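Local coordinates for enoyl-acyl carrier protein reductase (Uncultured bacterium, PDB 6KIA) that probably reduces the enoyl-acyl carrier protein double bond in fatty acid synthesis, using NADH, and is linked to triclosan resistance, at residues Val285-Glu290 with Val421-His426. Numbering follows the deposited sequence.
Sequences VYNCPE and VLWLSH. With NAI (1,4-dihydronicotinamide adenine dinucleotide), chain D.
The carbonyl oxygen of Asn287 is gripped twice: Leu424 N donates to Asn287 O at 2.9 Å from above the carbonyl plane, and a water also hydrogen-bonded to Leu424 O binds it. With Asn287 N bound to Leu422 O and Leu422 N bound to Val285 O (2.9 Å, nearly along the C=O axis), this makes the regular ladder of two parallel strands. Asn287 and Trp423 lie side by side on one face of the sheet. Asn287 CB sits squarely over the five-membered ring of Trp423, 3.6 Å from its centroid, while ND2 hangs over the six-membered part, 3.3 Å from Trp423 CZ2. Glu270 accepts a hydrogen bond from that ND2, and His242 O takes the indole N-H. On the other face, Tyr286 CE2 meets Leu422 CD1 at 4.1 Å; Leu424 CD1 reaches Tyr286 CD2 and, just past strand 285-287, Cys288 SG, both at 4.0 Å. Farther on, a second water joins Glu290 O and OE1 to His426 NE2, and Pro289 O approaches C4N, the hydride-bearing carbon of NADH, to 3.3 Å. Strand 421-423 thus extends the Rossmann-type sheet beyond strand 283-287, with helix 263-278 against Val285 and Val421 and helix 394-413 against Tyr286 and Leu422.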
ATOM      1  N   VAL A 285       9.756  -4.770  -5.184  1.00 18.46           N
ATOM      2  CA  VAL A 285       8.888  -4.135  -4.199  1.00 19.41           C
ATOM      3  C   VAL A 285       9.417  -2.754  -3.910  1.00 20.53           C
ATOM      4  O   VAL A 285      10.590  -2.589  -3.567  1.00 20.94           O
ATOM      5  CB  VAL A 285       8.827  -4.925  -2.873  1.00 18.11           C
ATOM      6  CG1 VAL A 285       8.055  -4.134  -1.810  1.00 18.36           C
ATOM      7  CG2 VAL A 285       8.208  -6.306  -3.105  1.00 21.21           C
ATOM      8  N   TYR A 286       8.559  -1.754  -4.062  1.00 16.51           N
ATOM      9  CA  TYR A 286       8.945  -0.385  -3.751  1.00 16.32           C
ATOM     10  C   TYR A 286       8.361  -0.026  -2.419  1.00 17.76           C
ATOM     11  O   TYR A 286       7.146   0.108  -2.295  1.00 16.76           O
ATOM     12  CB  TYR A 286       8.468   0.585  -4.849  1.00 16.24           C
ATOM     13  CG  TYR A 286       9.161   0.363  -6.182  1.00 16.20           C
ATOM     14  CD1 TYR A 286       8.650  -0.546  -7.118  1.00 17.12           C
ATOM     15  CD2 TYR A 286      10.332   1.023  -6.478  1.00 19.44           C
ATOM     16  CE1 TYR A 286       9.298  -0.751  -8.324  1.00 20.01           C
ATOM     17  CE2 TYR A 286      10.988   0.826  -7.683  1.00 20.04           C
ATOM     18  CZ  TYR A 286      10.473  -0.042  -8.591  1.00 19.50           C
ATOM     19  OH  TYR A 286      11.155  -0.211  -9.787  1.00 20.88           O
ATOM     20  N   ASN A 287       9.225   0.095  -1.414  1.00 18.41           N
ATOM     21  CA  ASN A 287       8.770   0.471  -0.069  1.00 19.18           C
ATOM     22  C   ASN A 287       8.548   1.973  -0.003  1.00 16.42           C
ATOM     23  O   ASN A 287       9.500   2.776  -0.024  1.00 16.06           O
ATOM     24  CB  ASN A 287       9.757  -0.001   0.995  1.00 16.35           C
ATOM     25  CG  ASN A 287       9.615  -1.480   1.290  1.00 21.38           C
ATOM     26  OD1 ASN A 287       8.490  -2.021   1.318  1.00 18.80           O
ATOM     27  ND2 ASN A 287      10.749  -2.164   1.483  1.00 18.46           N
ATOM     28  N   CYS A 288       7.276   2.350   0.001  1.00 16.28           N
ATOM     29  CA  CYS A 288       6.871   3.753  -0.186  1.00 17.69           C
ATOM     30  C   CYS A 288       6.488   4.451   1.107  1.00 16.21           C
ATOM     31  O   CYS A 288       6.201   3.782   2.099  1.00 16.42           O
ATOM     32  CB  CYS A 288       5.696   3.816  -1.171  1.00 16.25           C
ATOM     33  SG  CYS A 288       6.158   3.350  -2.887  1.00 17.60           S
ATOM     34  N   PRO A 289       6.445   5.792   1.104  1.00 16.11           N
ATOM     35  CA  PRO A 289       6.109   6.502   2.355  1.00 16.15           C
ATOM     36  C   PRO A 289       4.688   6.342   2.875  1.00 16.69           C
ATOM     37  O   PRO A 289       3.764   5.987   2.154  1.00 18.08           O
ATOM     38  CB  PRO A 289       6.312   7.975   1.978  1.00 16.02           C
ATOM     39  CG  PRO A 289       7.264   7.955   0.868  1.00 16.50           C
ATOM     40  CD  PRO A 289       6.878   6.735   0.058  1.00 15.96           C
ATOM     41  N   GLU A 290       4.530   6.657   4.161  1.00 17.24           N
ATOM     42  CA  GLU A 290       3.228   6.800   4.790  1.00 16.57           C
ATOM     43  C   GLU A 290       2.442   7.918   4.115  1.00 16.59           C
ATOM     44  O   GLU A 290       2.938   9.064   4.000  1.00 18.54           O
ATOM     45  CB  GLU A 290       3.394   7.147   6.281  1.00 21.19           C
ATOM     46  CG  GLU A 290       4.281   6.197   7.087  1.00 22.12           C
ATOM     47  CD  GLU A 290       5.782   6.523   7.017  1.00 18.02           C
ATOM     48  OE1 GLU A 290       6.208   7.433   6.267  1.00 19.61           O
ATOM     49  OE2 GLU A 290       6.553   5.864   7.736  1.00 20.64           O
ATOM     50  N   VAL A 421      14.074  -5.148  -3.941  1.00 22.85           N
ATOM     51  CA  VAL A 421      13.435  -4.361  -2.882  1.00 19.30           C
ATOM     52  C   VAL A 421      14.126  -3.013  -2.762  1.00 18.80           C
ATOM     53  O   VAL A 421      15.344  -2.944  -2.536  1.00 23.71           O
ATOM     54  CB  VAL A 421      13.478  -5.081  -1.505  1.00 21.32           C
ATOM     55  CG1 VAL A 421      12.675  -4.282  -0.488  1.00 23.97           C
ATOM     56  CG2 VAL A 421      12.964  -6.526  -1.588  1.00 24.78           C
ATOM     57  N   LEU A 422      13.364  -1.936  -2.947  1.00 17.78           N
ATOM     58  CA  LEU A 422      13.910  -0.593  -2.951  1.00 18.64           C
ATOM     59  C   LEU A 422      13.030   0.346  -2.143  1.00 21.91           C
ATOM     60  O   LEU A 422      11.808   0.348  -2.306  1.00 23.72           O
ATOM     61  CB  LEU A 422      14.042  -0.057  -4.377  1.00 20.58           C
ATOM     62  CG  LEU A 422      14.977  -0.836  -5.308  1.00 25.61           C
ATOM     63  CD1 LEU A 422      14.855  -0.313  -6.740  1.00 21.93           C
ATOM     64  CD2 LEU A 422      16.403  -0.686  -4.774  1.00 24.06           C
ATOM     65  N   TRP A 423      13.651   1.140  -1.288  1.00 19.56           N
ATOM     66  CA  TRP A 423      12.915   2.166  -0.550  1.00 15.83           C
ATOM     67  C   TRP A 423      12.881   3.483  -1.328  1.00 19.40           C
ATOM     68  O   TRP A 423      13.929   3.984  -1.782  1.00 21.66           O
ATOM     69  CB  TRP A 423      13.541   2.404   0.830  1.00 19.24           C
ATOM     70  CG  TRP A 423      13.056   1.571   1.980  1.00 18.88           C
ATOM     71  CD1 TRP A 423      12.276   1.993   3.026  1.00 22.62           C
ATOM     72  CD2 TRP A 423      13.358   0.190   2.242  1.00 18.80           C
ATOM     73  NE1 TRP A 423      12.095   0.976   3.921  1.00 18.36           N
ATOM     74  CE2 TRP A 423      12.720  -0.154   3.458  1.00 17.82           C
ATOM     75  CE3 TRP A 423      14.086  -0.789   1.565  1.00 18.21           C
ATOM     76  CZ2 TRP A 423      12.801  -1.434   4.013  1.00 18.28           C
ATOM     77  CZ3 TRP A 423      14.175  -2.071   2.133  1.00 20.52           C
ATOM     78  CH2 TRP A 423      13.535  -2.378   3.333  1.00 20.00           C
ATOM     79  N   LEU A 424      11.682   4.058  -1.438  1.00 18.68           N
ATOM     80  CA  LEU A 424      11.499   5.414  -1.940  1.00 15.73           C
ATOM     81  C   LEU A 424      11.194   6.290  -0.733  1.00 19.43           C
ATOM     82  O   LEU A 424      10.056   6.322  -0.266  1.00 18.23           O
ATOM     83  CB  LEU A 424      10.349   5.468  -2.955  1.00 17.20           C
ATOM     84  CG  LEU A 424      10.459   4.462  -4.111  1.00 17.84           C
ATOM     85  CD1 LEU A 424       9.288   4.640  -5.063  1.00 18.39           C
ATOM     86  CD2 LEU A 424      11.782   4.688  -4.853  1.00 20.75           C
ATOM     87  N   SER A 425      12.208   6.950  -0.172  1.00 16.99           N
ATOM     88  CA  SER A 425      11.975   7.792   1.011  1.00 17.95           C
ATOM     89  C   SER A 425      11.801   9.262   0.618  1.00 18.48           C
ATOM     90  O   SER A 425      11.779   9.578  -0.573  1.00 18.37           O
ATOM     91  CB  SER A 425      13.112   7.600   2.023  1.00 19.39           C
ATOM     92  OG  SER A 425      13.026   6.278   2.557  1.00 17.73           O
ATOM     93  N   HIS A 426      11.669  10.166   1.601  1.00 16.87           N
ATOM     94  CA  HIS A 426      11.367  11.548   1.291  1.00 15.42           C
ATOM     95  C   HIS A 426      12.435  12.227   0.455  1.00 16.84           C
ATOM     96  O   HIS A 426      12.128  13.168  -0.263  1.00 19.61           O
ATOM     97  CB  HIS A 426      11.168  12.377   2.570  1.00 15.40           C
ATOM     98  CG  HIS A 426       9.884  12.086   3.266  1.00 19.46           C
ATOM     99  ND1 HIS A 426       9.432  12.828   4.347  1.00 16.56           N
ATOM    100  CD2 HIS A 426       8.939  11.140   3.046  1.00 18.61           C
ATOM    101  CE1 HIS A 426       8.280  12.339   4.762  1.00 17.07           C
ATOM    102  NE2 HIS A 426       7.950  11.313   3.987  1.00 16.57           N
TER
HETATM  103  PA  NAI D 501      -6.172   1.574  -1.794  1.00 17.93           P
HETATM  104  O1A NAI D 501      -6.436   2.579  -2.874  1.00 20.84           O
HETATM  105  O2A NAI D 501      -7.327   1.235  -0.873  1.00 21.45           O
HETATM  106  O5B NAI D 501      -5.587   0.275  -2.500  1.00 18.27           O
HETATM  107  C5B NAI D 501      -5.829  -0.998  -1.937  1.00 19.72           C
HETATM  108  C4B NAI D 501      -5.553  -1.977  -3.119  1.00 18.77           C
HETATM  109  O4B NAI D 501      -5.670  -3.397  -2.504  1.00 18.65           O
HETATM  110  C3B NAI D 501      -6.423  -1.888  -4.060  1.00 20.23           C
HETATM  111  O3B NAI D 501      -5.810  -2.020  -5.407  1.00 21.64           O
HETATM  112  C2B NAI D 501      -7.474  -3.135  -3.784  1.00 22.04           C
HETATM  113  O2B NAI D 501      -8.230  -3.419  -5.018  1.00 20.17           O
HETATM  114  C1B NAI D 501      -6.706  -4.092  -3.395  1.00 22.62           C
HETATM  115  N9A NAI D 501      -7.393  -4.989  -2.442  1.00 22.03           N
HETATM  116  C8A NAI D 501      -7.871  -4.852  -1.193  1.00 20.37           C
HETATM  117  N7A NAI D 501      -8.408  -6.014  -0.826  1.00 20.25           N
HETATM  118  C5A NAI D 501      -8.254  -6.883  -1.853  1.00 19.02           C
HETATM  119  C6A NAI D 501      -8.663  -8.206  -1.926  1.00 22.06           C
HETATM  120  N6A NAI D 501      -9.344  -9.083  -1.015  1.00 24.00           N
HETATM  121  N1A NAI D 501      -8.410  -8.886  -3.056  1.00 20.58           N
HETATM  122  C2A NAI D 501      -7.773  -8.274  -4.104  1.00 21.94           C
HETATM  123  N3A NAI D 501      -7.363  -6.952  -4.026  1.00 23.26           N
HETATM  124  C4A NAI D 501      -7.625  -6.263  -2.872  1.00 22.89           C
HETATM  125  O3  NAI D 501      -4.955   2.080  -0.793  1.00 18.07           O
HETATM  126  PN  NAI D 501      -3.367   2.159  -1.065  1.00 18.35           P
HETATM  127  O1N NAI D 501      -3.083   3.010  -2.263  1.00 17.61           O
HETATM  128  O2N NAI D 501      -2.819   2.724   0.236  1.00 18.64           O
HETATM  129  O5D NAI D 501      -2.854   0.667  -1.297  1.00 17.46           O
HETATM  130  C5D NAI D 501      -2.146   0.300  -2.470  1.00 17.38           C
HETATM  131  C4D NAI D 501      -0.815  -0.350  -2.030  1.00 17.30           C
HETATM  132  O4D NAI D 501      -0.044   0.583  -1.505  1.00 17.14           O
HETATM  133  C3D NAI D 501      -1.051  -1.363  -0.912  1.00 19.92           C
HETATM  134  O3D NAI D 501      -0.391  -2.561  -1.145  1.00 17.77           O
HETATM  135  C2D NAI D 501      -0.400  -0.646   0.292  1.00 20.21           C
HETATM  136  O2D NAI D 501      -0.089  -1.637   1.334  1.00 17.47           O
HETATM  137  C1D NAI D 501       0.639  -0.045  -0.225  1.00 17.16           C
HETATM  138  N1N NAI D 501       1.168   1.036   0.606  1.00 18.80           N
HETATM  139  C2N NAI D 501       0.344   1.951   1.227  1.00 17.06           C
HETATM  140  C3N NAI D 501       0.896   2.931   2.062  1.00 16.95           C
HETATM  141  C7N NAI D 501       0.014   3.982   2.735  1.00 21.07           C
HETATM  142  O7N NAI D 501       0.430   4.629   3.693  1.00 20.70           O
HETATM  143  N7N NAI D 501      -1.293   4.206   2.228  1.00 19.50           N
HETATM  144  C4N NAI D 501       2.265   3.024   2.270  1.00 19.33           C
HETATM  145  C5N NAI D 501       3.095   2.122   1.594  1.00 21.86           C
HETATM  146  C6N NAI D 501       2.540   1.134   0.773  1.00 17.91           C
HETATM  147  O   HOH W   1       9.694   4.633   2.058  1.00 18.59           O
HETATM  148  O   HOH W   2       5.583   9.793   4.777  1.00 16.99           O